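Local atomic coordinates of phosphoribulokinase 1 (Rhodobacter sphaeroides, PDB entry 1A7J), a protein that catalyses the ATP-dependent phosphorylation of D-ribulose 5-phosphate to D-ribulose 1,5-bisphosphate in the Calvin cycle. Residues Ser9-Ser14 and Pro197-Thr202; Leu160-Lys165 and Asn216-Arg221; Ile204-Val209 and Val231-Arg236. One frame throughout, in Å; residues are numbered along the deposited sequence.

Interaction 1: Ser9-Ser14 and Pro197-Thr202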
ATOM      1  N   SER A   9      -8.410   0.668   3.046  1.00 23.96           N
ATOM      2  CA  SER A   9      -7.042   1.184   3.060  1.00 13.36           C
ATOM      3  C   SER A   9      -6.011   0.070   2.971  1.00 16.77           C
ATOM      4  O   SER A   9      -5.821  -0.678   3.933  1.00 18.43           O
ATOM      5  CB  SER A   9      -6.825   1.984   4.342  1.00 15.69           C
ATOM      6  OG  SER A   9      -5.543   2.578   4.391  1.00 24.69           O
ATOM      7  N   VAL A  10      -5.342  -0.011   1.815  1.00 16.19           N
ATOM      8  CA  VAL A  10      -4.251  -0.949   1.535  1.00 11.31           C
ATOM      9  C   VAL A  10      -2.894  -0.262   1.726  1.00 10.97           C
ATOM     10  O   VAL A  10      -2.602   0.743   1.087  1.00 12.34           O
ATOM     11  CB  VAL A  10      -4.340  -1.439   0.075  1.00  6.21           C
ATOM     12  CG1 VAL A  10      -3.275  -2.458  -0.206  1.00  8.04           C
ATOM     13  CG2 VAL A  10      -5.727  -2.003  -0.220  1.00  2.00           C
ATOM     14  N   THR A  11      -2.077  -0.761   2.640  1.00 10.63           N
ATOM     15  CA  THR A  11      -0.790  -0.124   2.893  1.00 11.30           C
ATOM     16  C   THR A  11       0.357  -1.103   2.686  1.00 16.10           C
ATOM     17  O   THR A  11       0.162  -2.317   2.787  1.00 16.37           O
ATOM     18  CB  THR A  11      -0.711   0.438   4.301  1.00  9.20           C
ATOM     19  OG1 THR A  11       0.516   1.143   4.463  1.00 11.14           O
ATOM     20  CG2 THR A  11      -0.712  -0.668   5.292  1.00 11.80           C
ATOM     21  N   GLY A  12       1.500  -0.577   2.254  1.00 19.58           N
ATOM     22  CA  GLY A  12       2.678  -1.397   2.040  1.00 22.46           C
ATOM     23  C   GLY A  12       3.126  -1.569   0.594  1.00 29.30           C
ATOM     24  O   GLY A  12       4.322  -1.623   0.311  1.00 30.34           O
ATOM     25  N   SER A  13       2.178  -1.679  -0.329  1.00 33.07           N
ATOM     26  CA  SER A  13       2.511  -1.950  -1.721  1.00 41.56           C
ATOM     27  C   SER A  13       2.400  -0.693  -2.576  1.00 43.97           C
ATOM     28  O   SER A  13       1.378  -0.015  -2.533  1.00 47.39           O
ATOM     29  CB  SER A  13       1.564  -3.014  -2.283  1.00 46.22           C
ATOM     30  OG  SER A  13       0.213  -2.597  -2.113  1.00 49.02           O
ATOM     31  N   SER A  14       3.489  -0.329  -3.244  1.00 49.46           N
ATOM     32  CA  SER A  14       3.459   0.552  -4.425  1.00 57.68           C
ATOM     33  C   SER A  14       4.843   0.555  -5.054  1.00 70.15           C
ATOM     34  O   SER A  14       5.733  -0.183  -4.617  1.00 72.74           O
ATOM     35  CB  SER A  14       3.079   1.993  -4.062  1.00 48.63           C
ATOM     36  OG  SER A  14       1.701   2.242  -4.293  1.00 30.14           O
ATOM     37  N   PRO A 197       5.675  -0.435  11.600  1.00 14.24           N
ATOM     38  CA  PRO A 197       4.676  -0.418  12.667  1.00 13.74           C
ATOM     39  C   PRO A 197       3.258  -0.531  12.146  1.00 14.83           C
ATOM     40  O   PRO A 197       2.349  -0.922  12.879  1.00 25.17           O
ATOM     41  CB  PRO A 197       4.874   0.934  13.342  1.00  8.61           C
ATOM     42  CG  PRO A 197       6.219   1.396  12.930  1.00  2.25           C
ATOM     43  CD  PRO A 197       6.432   0.828  11.563  1.00 12.08           C
ATOM     44  N   GLN A 198       3.062  -0.126  10.895  1.00 11.64           N
ATOM     45  CA  GLN A 198       1.737  -0.065  10.296  1.00  9.73           C
ATOM     46  C   GLN A 198       1.112  -1.440  10.130  1.00  9.81           C
ATOM     47  O   GLN A 198      -0.097  -1.565  10.001  1.00 16.61           O
ATOM     48  CB  GLN A 198       1.829   0.619   8.938  1.00 10.29           C
ATOM     49  CG  GLN A 198       2.266   2.058   8.999  1.00  3.22           C
ATOM     50  CD  GLN A 198       2.087   2.723   7.683  1.00  9.44           C
ATOM     51  OE1 GLN A 198       1.190   2.373   6.927  1.00 17.03           O
ATOM     52  NE2 GLN A 198       2.958   3.672   7.370  1.00 18.15           N
ATOM     53  N   PHE A 199       1.955  -2.469  10.078  1.00 17.11           N
ATOM     54  CA  PHE A 199       1.505  -3.841   9.858  1.00 17.79           C
ATOM     55  C   PHE A 199       1.020  -4.482  11.168  1.00 20.47           C
ATOM     56  O   PHE A 199       0.784  -5.684  11.225  1.00 22.79           O
ATOM     57  CB  PHE A 199       2.629  -4.677   9.213  1.00 11.70           C
ATOM     58  CG  PHE A 199       3.155  -4.096   7.926  1.00 11.16           C
ATOM     59  CD1 PHE A 199       2.270  -3.704   6.916  1.00 18.51           C
ATOM     60  CD2 PHE A 199       4.498  -3.758   7.807  1.00 13.52           C
ATOM     61  CE1 PHE A 199       2.717  -2.953   5.830  1.00 13.74           C
ATOM     62  CE2 PHE A 199       4.958  -3.017   6.725  1.00 12.10           C
ATOM     63  CZ  PHE A 199       4.064  -2.602   5.743  1.00  9.89           C
ATOM     64  N   SER A 200       0.844  -3.662  12.204  1.00 18.94           N
ATOM     65  CA  SER A 200       0.146  -4.093  13.402  1.00 16.24           C
ATOM     66  C   SER A 200      -1.154  -3.326  13.550  1.00 16.64           C
ATOM     67  O   SER A 200      -1.868  -3.529  14.527  1.00 26.72           O
ATOM     68  CB  SER A 200       1.001  -3.855  14.632  1.00 19.22           C
ATOM     69  OG  SER A 200       2.351  -4.189  14.386  1.00 25.97           O
ATOM     70  N   GLN A 201      -1.396  -2.373  12.650  1.00  9.77           N
ATOM     71  CA  GLN A 201      -2.645  -1.633  12.623  1.00 12.93           C
ATOM     72  C   GLN A 201      -3.673  -2.272  11.691  1.00 13.57           C
ATOM     73  O   GLN A 201      -4.860  -1.994  11.774  1.00 17.16           O
ATOM     74  CB  GLN A 201      -2.387  -0.196  12.183  1.00 14.29           C
ATOM     75  CG  GLN A 201      -1.444   0.567  13.088  1.00 20.74           C
ATOM     76  CD  GLN A 201      -1.844   0.486  14.540  1.00 26.81           C
ATOM     77  OE1 GLN A 201      -3.027   0.578  14.881  1.00 33.15           O
ATOM     78  NE2 GLN A 201      -0.869   0.264  15.405  1.00 34.42           N
ATOM     79  N   THR A 202      -3.210  -3.099  10.772  1.00 15.98           N
ATOM     80  CA  THR A 202      -4.047  -3.609   9.693  1.00 12.42           C
ATOM     81  C   THR A 202      -4.945  -4.752  10.174  1.00 13.77           C
ATOM     82  O   THR A 202      -4.680  -5.347  11.200  1.00 20.65           O
ATOM     83  CB  THR A 202      -3.157  -4.087   8.533  1.00  5.91           C
ATOM     84  OG1 THR A 202      -2.019  -4.785   9.054  1.00 11.14           O
ATOM     85  CG2 THR A 202      -2.625  -2.919   7.739  1.00  9.18           C
TER
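The end of strand 7-11 faces a 3-10 turn at 197-200, and the nearest CA atoms are those of T11 and Q198, 7.8 Å apart. Side chains bridge this gap. T11 carries the contact through both of its branches. OG1 lies anti to the backbone N (chi1 -175°) and donates a hydrogen bond of 2.8 Å from T11 OG1 to Q198 OE1. The hydroxyl oxygen sits above the plane of the Q198 amide, 31° out of it, and not on a lone pair. Q198 reaches it with a chain extended beyond CG. The amide is held the right way round by its other end, because NE2 donates to the backbone oxygens of L133 and C194. The second branch, T11 CG2, meets T202 CG2 methyl to methyl at 3.8 Å. The T202 hydroxyl turns elsewhere and bonds to N205 OD1.

The chain leaving T11 is the start of the P-loop, which follows the first strand of the parallel part of the sheet. G12, S13 and S14 belong to the predicted ATP site. At G12 the backbone angles (phi 112°) suit glycine. F199 also lies close here. The ring edge, near its plane, meets T11 O and G12 CA at the start of the P-loop, with F199 CE1 4.0 Å from T11 O. F199 CE1 is also 4.1 Å from G12 CA. Further on, S14 OG donates to S13 O at 2.9 Å, in the carbonyl plane and on a lone pair. V155 of strand 150-156 is another neighbour of the F199 ring.

Interaction 2: Leu160-Lys165 and Asn216-Arg221; sequences LEWIQK and NPFIAR. With SO4 (sulfate ion), chain B.
W162 and F218 both hold CG anti to the carbonyl carbon, with chi1 at -59° and -60°, and this brings their rings together between helix 158-168 and the turn at 216-221. The rings cross obliquely, with planes at 46° and centroids 5.4 Å apart. The tip of one ring meets the benzo part of the other: F218 CZ is 3.7 Å from W162 CZ3. P217 lies alongside the indole, and its CG comes to 3.5 Å from W162 CE3. I163 carries the other half of the contact. Its CG1 branch lies across P217, 3.7 Å from P217 CB. I163 CG1 is 3.8 Å from A220 CB. The side chains that meet are all apolar. N216 and F218 form an Asx turn, in which F218 N donates to N216 OD1 at 2.7 Å. Away from this contact, K165 NZ makes a salt bridge to D169 and a weak hydrogen bond of 3.4 Å to O4 of a sulfate that probably comes from the crystallisation liquor. K165, D169 and R187 all belong to the catalytic site. I184 of helix 180-195 touches both W162 and F218, E161 is salt-bridged to R187 of that helix, and L160 packs on strand 204-210.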
ATOM      1  N   LEU A 160      12.882  -9.078  -0.517  1.00 13.98           N
ATOM      2  CA  LEU A 160      12.215  -8.843  -1.804  1.00 18.31           C
ATOM      3  C   LEU A 160      11.844  -7.367  -2.089  1.00 22.97           C
ATOM      4  O   LEU A 160      11.747  -6.973  -3.253  1.00 26.71           O
ATOM      5  CB  LEU A 160      10.975  -9.745  -1.918  1.00 13.09           C
ATOM      6  CG  LEU A 160       9.996  -9.693  -3.098  1.00 11.08           C
ATOM      7  CD1 LEU A 160      10.649 -10.220  -4.356  1.00  8.31           C
ATOM      8  CD2 LEU A 160       8.751 -10.519  -2.762  1.00  7.24           C
ATOM      9  N   GLU A 161      11.728  -6.531  -1.053  1.00 24.60           N
ATOM     10  CA  GLU A 161      11.478  -5.107  -1.264  1.00 19.93           C
ATOM     11  C   GLU A 161      12.713  -4.494  -1.893  1.00 19.66           C
ATOM     12  O   GLU A 161      12.608  -3.878  -2.944  1.00 23.89           O
ATOM     13  CB  GLU A 161      11.148  -4.407   0.056  1.00 28.17           C
ATOM     14  CG  GLU A 161      10.367  -3.084  -0.093  1.00 35.23           C
ATOM     15  CD  GLU A 161      11.276  -1.852  -0.113  1.00 33.89           C
ATOM     16  OE1 GLU A 161      12.207  -1.774   0.729  1.00 32.35           O
ATOM     17  OE2 GLU A 161      11.080  -0.973  -0.982  1.00 29.72           O
ATOM     18  N   TRP A 162      13.893  -4.833  -1.370  1.00 18.98           N
ATOM     19  CA  TRP A 162      15.152  -4.350  -1.932  1.00 14.21           C
ATOM     20  C   TRP A 162      15.332  -4.741  -3.395  1.00 13.43           C
ATOM     21  O   TRP A 162      15.766  -3.931  -4.183  1.00 22.53           O
ATOM     22  CB  TRP A 162      16.337  -4.891  -1.159  1.00  9.45           C
ATOM     23  CG  TRP A 162      16.359  -4.548   0.264  1.00  7.29           C
ATOM     24  CD1 TRP A 162      15.521  -3.694   0.924  1.00 10.45           C
ATOM     25  CD2 TRP A 162      17.366  -4.918   1.187  1.00 11.00           C
ATOM     26  NE1 TRP A 162      15.976  -3.483   2.206  1.00  8.81           N
ATOM     27  CE2 TRP A 162      17.109  -4.217   2.392  1.00  6.37           C
ATOM     28  CE3 TRP A 162      18.488  -5.741   1.099  1.00 13.88           C
ATOM     29  CZ2 TRP A 162      17.939  -4.313   3.495  1.00 11.37           C
ATOM     30  CZ3 TRP A 162      19.319  -5.831   2.192  1.00 18.13           C
ATOM     31  CH2 TRP A 162      19.042  -5.117   3.385  1.00 16.98           C
ATOM     32  N   ILE A 163      15.147  -6.010  -3.726  1.00  7.97           N
ATOM     33  CA  ILE A 163      15.227  -6.447  -5.108  1.00  5.85           C
ATOM     34  C   ILE A 163      14.241  -5.650  -5.918  1.00  8.72           C
ATOM     35  O   ILE A 163      14.542  -5.240  -7.023  1.00 14.24           O
ATOM     36  CB  ILE A 163      14.841  -7.929  -5.253  1.00  9.26           C
ATOM     37  CG1 ILE A 163      15.899  -8.800  -4.577  1.00  8.10           C
ATOM     38  CG2 ILE A 163      14.693  -8.324  -6.737  1.00  7.24           C
ATOM     39  CD1 ILE A 163      15.348 -10.050  -3.861  1.00 12.77           C
ATOM     40  N   GLN A 164      13.031  -5.504  -5.402  1.00 13.09           N
ATOM     41  CA  GLN A 164      12.008  -4.754  -6.115  1.00 14.56           C
ATOM     42  C   GLN A 164      12.469  -3.320  -6.324  1.00 17.63           C
ATOM     43  O   GLN A 164      12.233  -2.735  -7.372  1.00 21.38           O
ATOM     44  CB  GLN A 164      10.664  -4.780  -5.363  1.00 18.54           C
ATOM     45  CG  GLN A 164       9.711  -5.860  -5.878  1.00 23.75           C
ATOM     46  CD  GLN A 164       8.413  -6.006  -5.084  1.00 26.36           C
ATOM     47  OE1 GLN A 164       8.097  -5.195  -4.213  1.00 29.59           O
ATOM     48  NE2 GLN A 164       7.623  -7.021  -5.435  1.00 27.57           N
ATOM     49  N   LYS A 165      13.252  -2.805  -5.387  1.00 19.98           N
ATOM     50  CA  LYS A 165      13.646  -1.410  -5.422  1.00 17.72           C
ATOM     51  C   LYS A 165      14.888  -1.216  -6.284  1.00 20.38           C
ATOM     52  O   LYS A 165      14.949  -0.291  -7.083  1.00 19.40           O
ATOM     53  CB  LYS A 165      13.906  -0.913  -4.007  1.00 12.17           C
ATOM     54  CG  LYS A 165      14.665   0.365  -3.958  1.00 11.94           C
ATOM     55  CD  LYS A 165      13.814   1.503  -4.451  1.00 22.89           C
ATOM     56  CE  LYS A 165      14.585   2.818  -4.404  1.00 31.65           C
ATOM     57  NZ  LYS A 165      13.874   3.947  -5.096  1.00 34.57           N
ATOM     58  N   ASN A 216      21.198 -12.497  -1.310  1.00  8.67           N
ATOM     59  CA  ASN A 216      21.834 -11.230  -1.593  1.00 10.92           C
ATOM     60  C   ASN A 216      20.960 -10.518  -2.574  1.00 10.34           C
ATOM     61  O   ASN A 216      21.058 -10.777  -3.756  1.00 12.59           O
ATOM     62  CB  ASN A 216      23.220 -11.437  -2.212  1.00 13.13           C
ATOM     63  CG  ASN A 216      23.831 -10.140  -2.729  1.00 16.71           C
ATOM     64  OD1 ASN A 216      23.199  -9.068  -2.695  1.00 20.11           O
ATOM     65  ND2 ASN A 216      25.096 -10.212  -3.140  1.00  9.07           N
ATOM     66  N   PRO A 217      20.119  -9.573  -2.105  1.00 11.42           N
ATOM     67  CA  PRO A 217      19.222  -8.784  -2.963  1.00  9.45           C
ATOM     68  C   PRO A 217      19.901  -7.888  -4.005  1.00 15.10           C
ATOM     69  O   PRO A 217      19.226  -7.295  -4.861  1.00 17.03           O
ATOM     70  CB  PRO A 217      18.427  -7.956  -1.964  1.00  5.24           C
ATOM     71  CG  PRO A 217      18.460  -8.745  -0.720  1.00  3.29           C
ATOM     72  CD  PRO A 217      19.799  -9.384  -0.683  1.00  7.29           C
ATOM     73  N   PHE A 218      21.215  -7.707  -3.873  1.00 12.28           N
ATOM     74  CA  PHE A 218      21.899  -6.692  -4.656  1.00 14.57           C
ATOM     75  C   PHE A 218      22.401  -7.187  -6.018  1.00 19.66           C
ATOM     76  O   PHE A 218      22.661  -6.372  -6.899  1.00 26.11           O
ATOM     77  CB  PHE A 218      23.047  -6.067  -3.849  1.00  7.02           C
ATOM     78  CG  PHE A 218      22.607  -5.405  -2.578  1.00 10.36           C
ATOM     79  CD1 PHE A 218      22.112  -4.113  -2.590  1.00  5.73           C
ATOM     80  CD2 PHE A 218      22.609  -6.105  -1.383  1.00  6.19           C
ATOM     81  CE1 PHE A 218      21.610  -3.539  -1.436  1.00  8.73           C
ATOM     82  CE2 PHE A 218      22.118  -5.528  -0.235  1.00  7.83           C
ATOM     83  CZ  PHE A 218      21.610  -4.246  -0.265  1.00  6.43           C
ATOM     84  N   ILE A 219      22.569  -8.502  -6.183  1.00 22.93           N
ATOM     85  CA  ILE A 219      22.904  -9.088  -7.485  1.00 19.95           C
ATOM     86  C   ILE A 219      21.750  -9.898  -8.047  1.00 20.95           C
ATOM     87  O   ILE A 219      21.964 -10.902  -8.734  1.00 20.88           O
ATOM     88  CB  ILE A 219      24.112 -10.034  -7.408  1.00 19.65           C
ATOM     89  CG1 ILE A 219      23.903 -11.059  -6.294  1.00 25.09           C
ATOM     90  CG2 ILE A 219      25.380  -9.244  -7.181  1.00 22.30           C
ATOM     91  CD1 ILE A 219      24.481 -12.438  -6.627  1.00 38.20           C
ATOM     92  N   ALA A 220      20.527  -9.503  -7.702  1.00 25.71           N
ATOM     93  CA  ALA A 220      19.344 -10.195  -8.187  1.00 21.66           C
ATOM     94  C   ALA A 220      19.131  -9.751  -9.588  1.00 25.89           C
ATOM     95  O   ALA A 220      18.966  -8.565  -9.864  1.00 26.69           O
ATOM     96  CB  ALA A 220      18.160  -9.860  -7.390  1.00 16.56           C
ATOM     97  N   ARG A 221      19.212 -10.706 -10.486  1.00 28.87           N
ATOM     98  CA  ARG A 221      19.168 -10.393 -11.880  1.00 31.16           C
ATOM     99  C   ARG A 221      17.749 -10.094 -12.304  1.00 29.47           C
ATOM    100  O   ARG A 221      17.552  -9.381 -13.273  1.00 32.72           O
ATOM    101  CB  ARG A 221      19.749 -11.556 -12.679  1.00 39.52           C
ATOM    102  CG  ARG A 221      20.395 -11.120 -14.019  1.00 42.71           C
ATOM    103  CD  ARG A 221      21.425 -12.174 -14.531  1.00 47.16           C
ATOM    104  NE  ARG A 221      22.768 -11.803 -14.070  1.00 52.18           N
ATOM    105  CZ  ARG A 221      23.892 -12.035 -14.770  1.00 55.92           C
ATOM    106  NH1 ARG A 221      23.909 -12.932 -15.775  1.00 46.58           N
ATOM    107  NH2 ARG A 221      25.051 -11.462 -14.379  1.00 63.34           N
TER
HETATM  108  S   SO4 B 401      13.330   6.862  -2.413  1.00 85.48           S
HETATM  109  O1  SO4 B 401      13.521   7.933  -1.476  1.00 85.48           O
HETATM  110  O2  SO4 B 401      12.323   5.959  -1.924  1.00 85.48           O
HETATM  111  O3  SO4 B 401      12.916   7.412  -3.667  1.00 85.48           O
HETATM  112  O4  SO4 B 401      14.553   6.164  -2.588  1.00 85.48           O

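Interaction 3: Ile204-Val209 and Val231-Arg236; sequences INFQRV and VVIRFR
Strands 204-209 and 231-235 run antiparallel at 163°, with their axes 4.5 Å apart at closest. Strand 204-210 is parallel to 150-156 on its other side, so here the parallel P-loop part of the mixed sheet gives way to its antiparallel end. In each of two hydrogen-bonded pairs, both residues give one backbone bond and take one. N205 N donates to R234 O, and R234 N returns to N205 O, both at 3.0 Å. Q207 N donates to V232 O at 2.8 Å, the straightest of the four at 165°. V232 N returns to Q207 O at 3.0 Å, on a carbonyl lone pair. The same oxygens also take CA-H...O contacts. The backbones of I204, F206 and R208 bond to strand 150-156. N205 OD1 is satisfied by T202, R208 NE bonds to S229 OG, and R236 pairs with D203. I204, F206, V231, I233 and F235 make the apolar part of one face; R208 ends it, with V231 CG2 over its guanidinium. F206 holds CG anti to the carbonyl carbon (chi1 -67°), and I233 CG2 sits over its ring, offset toward the rim, in a CH-pi contact 3.7 Å from the centroid. I204 CD1 reaches F235 CE2 at 3.5 Å. Backbone bonds fix the register; F206 and I233 pack on helix 268-284, while N205, Q207, V232 and R234 on the other face are partly exposed.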
ATOM      1  N   ILE A 204      -5.980  -7.339   7.897  1.00 13.42           N
ATOM      2  CA  ILE A 204      -5.517  -8.544   7.200  1.00  9.30           C
ATOM      3  C   ILE A 204      -4.211  -8.223   6.518  1.00  9.24           C
ATOM      4  O   ILE A 204      -4.137  -7.238   5.809  1.00 11.10           O
ATOM      5  CB  ILE A 204      -6.519  -8.979   6.127  1.00  2.40           C
ATOM      6  CG1 ILE A 204      -7.881  -9.230   6.765  1.00 10.12           C
ATOM      7  CG2 ILE A 204      -6.046 -10.252   5.459  1.00  8.02           C
ATOM      8  CD1 ILE A 204      -8.850  -9.955   5.873  1.00 10.44           C
ATOM      9  N   ASN A 205      -3.171  -9.015   6.756  1.00  9.38           N
ATOM     10  CA  ASN A 205      -1.933  -8.832   6.015  1.00  5.42           C
ATOM     11  C   ASN A 205      -1.806  -9.899   4.961  1.00  3.60           C
ATOM     12  O   ASN A 205      -2.066 -11.049   5.224  1.00  7.90           O
ATOM     13  CB  ASN A 205      -0.726  -8.920   6.927  1.00 10.92           C
ATOM     14  CG  ASN A 205      -0.618  -7.763   7.878  1.00 11.76           C
ATOM     15  OD1 ASN A 205      -0.953  -6.635   7.542  1.00 11.34           O
ATOM     16  ND2 ASN A 205      -0.029  -8.013   9.030  1.00 14.93           N
ATOM     17  N   PHE A 206      -1.376  -9.504   3.772  1.00 11.73           N
ATOM     18  CA  PHE A 206      -0.907 -10.415   2.747  1.00  4.72           C
ATOM     19  C   PHE A 206       0.614 -10.241   2.618  1.00 10.29           C
ATOM     20  O   PHE A 206       1.059  -9.175   2.238  1.00 18.07           O
ATOM     21  CB  PHE A 206      -1.595 -10.043   1.440  1.00  3.96           C
ATOM     22  CG  PHE A 206      -3.093 -10.293   1.438  1.00  6.20           C
ATOM     23  CD1 PHE A 206      -3.963  -9.415   2.071  1.00  7.46           C
ATOM     24  CD2 PHE A 206      -3.630 -11.386   0.768  1.00  6.51           C
ATOM     25  CE1 PHE A 206      -5.323  -9.629   2.023  1.00  2.00           C
ATOM     26  CE2 PHE A 206      -4.980 -11.595   0.719  1.00  3.05           C
ATOM     27  CZ  PHE A 206      -5.824 -10.721   1.350  1.00  3.18           C
ATOM     28  N   GLN A 207       1.423 -11.236   2.977  1.00 12.35           N
ATOM     29  CA  GLN A 207       2.882 -11.061   2.922  1.00  9.55           C
ATOM     30  C   GLN A 207       3.536 -11.906   1.844  1.00  9.39           C
ATOM     31  O   GLN A 207       3.414 -13.111   1.865  1.00 14.96           O
ATOM     32  CB  GLN A 207       3.538 -11.389   4.271  1.00  9.58           C
ATOM     33  CG  GLN A 207       4.977 -10.885   4.355  1.00  6.52           C
ATOM     34  CD  GLN A 207       5.722 -11.390   5.564  1.00  8.85           C
ATOM     35  OE1 GLN A 207       5.333 -12.376   6.178  1.00 14.27           O
ATOM     36  NE2 GLN A 207       6.810 -10.728   5.902  1.00  8.41           N
ATOM     37  N   ARG A 208       4.210 -11.263   0.897  1.00 10.69           N
ATOM     38  CA  ARG A 208       4.751 -11.922  -0.272  1.00  6.63           C
ATOM     39  C   ARG A 208       6.133 -12.448   0.048  1.00  5.73           C
ATOM     40  O   ARG A 208       7.045 -11.682   0.307  1.00 11.52           O
ATOM     41  CB  ARG A 208       4.799 -10.935  -1.436  1.00 18.03           C
ATOM     42  CG  ARG A 208       5.248 -11.552  -2.745  1.00 32.20           C
ATOM     43  CD  ARG A 208       4.340 -11.158  -3.909  1.00 46.65           C
ATOM     44  NE  ARG A 208       3.885 -12.335  -4.668  1.00 43.89           N
ATOM     45  CZ  ARG A 208       2.822 -12.350  -5.475  1.00 46.31           C
ATOM     46  NH1 ARG A 208       2.242 -11.218  -5.848  1.00 48.45           N
ATOM     47  NH2 ARG A 208       2.373 -13.493  -5.962  1.00 38.27           N
ATOM     48  N   VAL A 209       6.278 -13.763   0.042  1.00  8.79           N
ATOM     49  CA  VAL A 209       7.504 -14.417   0.487  1.00  9.51           C
ATOM     50  C   VAL A 209       8.102 -15.237  -0.653  1.00 15.06           C
ATOM     51  O   VAL A 209       7.495 -16.225  -1.057  1.00 25.25           O
ATOM     52  CB  VAL A 209       7.199 -15.412   1.588  1.00  8.87           C
ATOM     53  CG1 VAL A 209       8.407 -15.660   2.402  1.00  8.93           C
ATOM     54  CG2 VAL A 209       6.075 -14.929   2.421  1.00 11.08           C
ATOM     55  N   VAL A 231       2.305 -16.441  -0.523  1.00  7.68           N
ATOM     56  CA  VAL A 231       1.723 -15.335   0.211  1.00  5.52           C
ATOM     57  C   VAL A 231       1.094 -15.873   1.473  1.00  7.21           C
ATOM     58  O   VAL A 231       0.380 -16.870   1.441  1.00 11.51           O
ATOM     59  CB  VAL A 231       0.643 -14.608  -0.617  1.00  3.70           C
ATOM     60  CG1 VAL A 231       0.135 -13.421   0.135  1.00  2.43           C
ATOM     61  CG2 VAL A 231       1.210 -14.154  -1.942  1.00  7.48           C
ATOM     62  N   VAL A 232       1.511 -15.310   2.594  1.00 10.28           N
ATOM     63  CA  VAL A 232       0.914 -15.601   3.889  1.00 10.81           C
ATOM     64  C   VAL A 232      -0.215 -14.607   4.085  1.00 12.28           C
ATOM     65  O   VAL A 232       0.011 -13.403   4.005  1.00 17.21           O
ATOM     66  CB  VAL A 232       1.929 -15.369   5.020  1.00  5.23           C
ATOM     67  CG1 VAL A 232       1.375 -15.816   6.309  1.00  2.00           C
ATOM     68  CG2 VAL A 232       3.235 -16.094   4.710  1.00  5.57           C
ATOM     69  N   ILE A 233      -1.429 -15.086   4.333  1.00  9.92           N
ATOM     70  CA  ILE A 233      -2.530 -14.177   4.600  1.00  3.95           C
ATOM     71  C   ILE A 233      -2.933 -14.362   6.038  1.00  7.13           C
ATOM     72  O   ILE A 233      -3.433 -15.409   6.397  1.00  8.56           O
ATOM     73  CB  ILE A 233      -3.718 -14.460   3.702  1.00  2.00           C
ATOM     74  CG1 ILE A 233      -3.257 -14.579   2.261  1.00  2.00           C
ATOM     75  CG2 ILE A 233      -4.698 -13.325   3.787  1.00  9.39           C
ATOM     76  CD1 ILE A 233      -4.219 -15.350   1.400  1.00  2.62           C
ATOM     77  N   ARG A 234      -2.512 -13.442   6.897  1.00  8.77           N
ATOM     78  CA  ARG A 234      -2.874 -13.499   8.300  1.00 10.85           C
ATOM     79  C   ARG A 234      -4.012 -12.551   8.664  1.00 11.28           C
ATOM     80  O   ARG A 234      -3.923 -11.355   8.388  1.00  8.12           O
ATOM     81  CB  ARG A 234      -1.673 -13.183   9.166  1.00  7.62           C
ATOM     82  CG  ARG A 234      -1.836 -13.756  10.542  1.00 22.05           C
ATOM     83  CD  ARG A 234      -0.964 -13.110  11.559  1.00 18.65           C
ATOM     84  NE  ARG A 234      -1.273 -11.707  11.652  1.00 17.99           N
ATOM     85  CZ  ARG A 234      -1.459 -11.056  12.780  1.00 16.63           C
ATOM     86  NH1 ARG A 234      -1.196 -11.622  13.953  1.00 23.31           N
ATOM     87  NH2 ARG A 234      -1.852  -9.802  12.713  1.00 19.58           N
ATOM     88  N   PHE A 235      -5.048 -13.097   9.312  1.00  9.35           N
ATOM     89  CA  PHE A 235      -6.161 -12.316   9.845  1.00  7.01           C
ATOM     90  C   PHE A 235      -5.929 -11.911  11.300  1.00 10.46           C
ATOM     91  O   PHE A 235      -5.880 -12.762  12.186  1.00 12.18           O
ATOM     92  CB  PHE A 235      -7.472 -13.095   9.761  1.00  2.00           C
ATOM     93  CG  PHE A 235      -7.850 -13.509   8.371  1.00 12.20           C
ATOM     94  CD1 PHE A 235      -7.064 -14.415   7.659  1.00 14.16           C
ATOM     95  CD2 PHE A 235      -8.973 -12.978   7.753  1.00 17.71           C
ATOM     96  CE1 PHE A 235      -7.388 -14.776   6.356  1.00  8.48           C
ATOM     97  CE2 PHE A 235      -9.300 -13.334   6.441  1.00 14.60           C
ATOM     98  CZ  PHE A 235      -8.501 -14.227   5.749  1.00 10.45           C
ATOM     99  N   ARG A 236      -5.929 -10.603  11.555  1.00 17.89           N
ATOM    100  CA  ARG A 236      -5.930 -10.039  12.918  1.00 23.55           C
ATOM    101  C   ARG A 236      -6.879 -10.828  13.815  1.00 23.29           C
ATOM    102  O   ARG A 236      -6.520 -11.212  14.925  1.00 31.29           O
ATOM    103  CB  ARG A 236      -6.389  -8.565  12.888  1.00 33.60           C
ATOM    104  CG  ARG A 236      -5.718  -7.628  13.910  1.00 43.95           C
ATOM    105  CD  ARG A 236      -6.677  -6.554  14.530  1.00 60.49           C
ATOM    106  NE  ARG A 236      -7.347  -5.639  13.581  1.00 67.82           N
ATOM    107  CZ  ARG A 236      -7.170  -4.312  13.534  1.00 71.89           C
ATOM    108  NH1 ARG A 236      -6.087  -3.756  14.071  1.00 71.59           N
ATOM    109  NH2 ARG A 236      -8.015  -3.546  12.846  1.00 65.32           N
TER

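From the N terminus, interaction 1 opens at the end of the first strand. It closes after 182 intervening residues, beyond helix 180-195. Interaction 2 opens inside that span and closes outside it, so the two cross. Interaction 3 opens just after interaction 1 closes, and it also crosses interaction 2. Interactions 1 and 3 touch, with F199 O near N205 ND2 and Q201 O near R236 NH1. L160 meets R208 between interactions 2 and 3. Interaction 1 joins the P-loop strand to the turn after helix 180-195, interaction 2 joins helix 158-168 to the 211-228 connection, and interaction 3 joins the parallel part of the sheet to its antiparallel end.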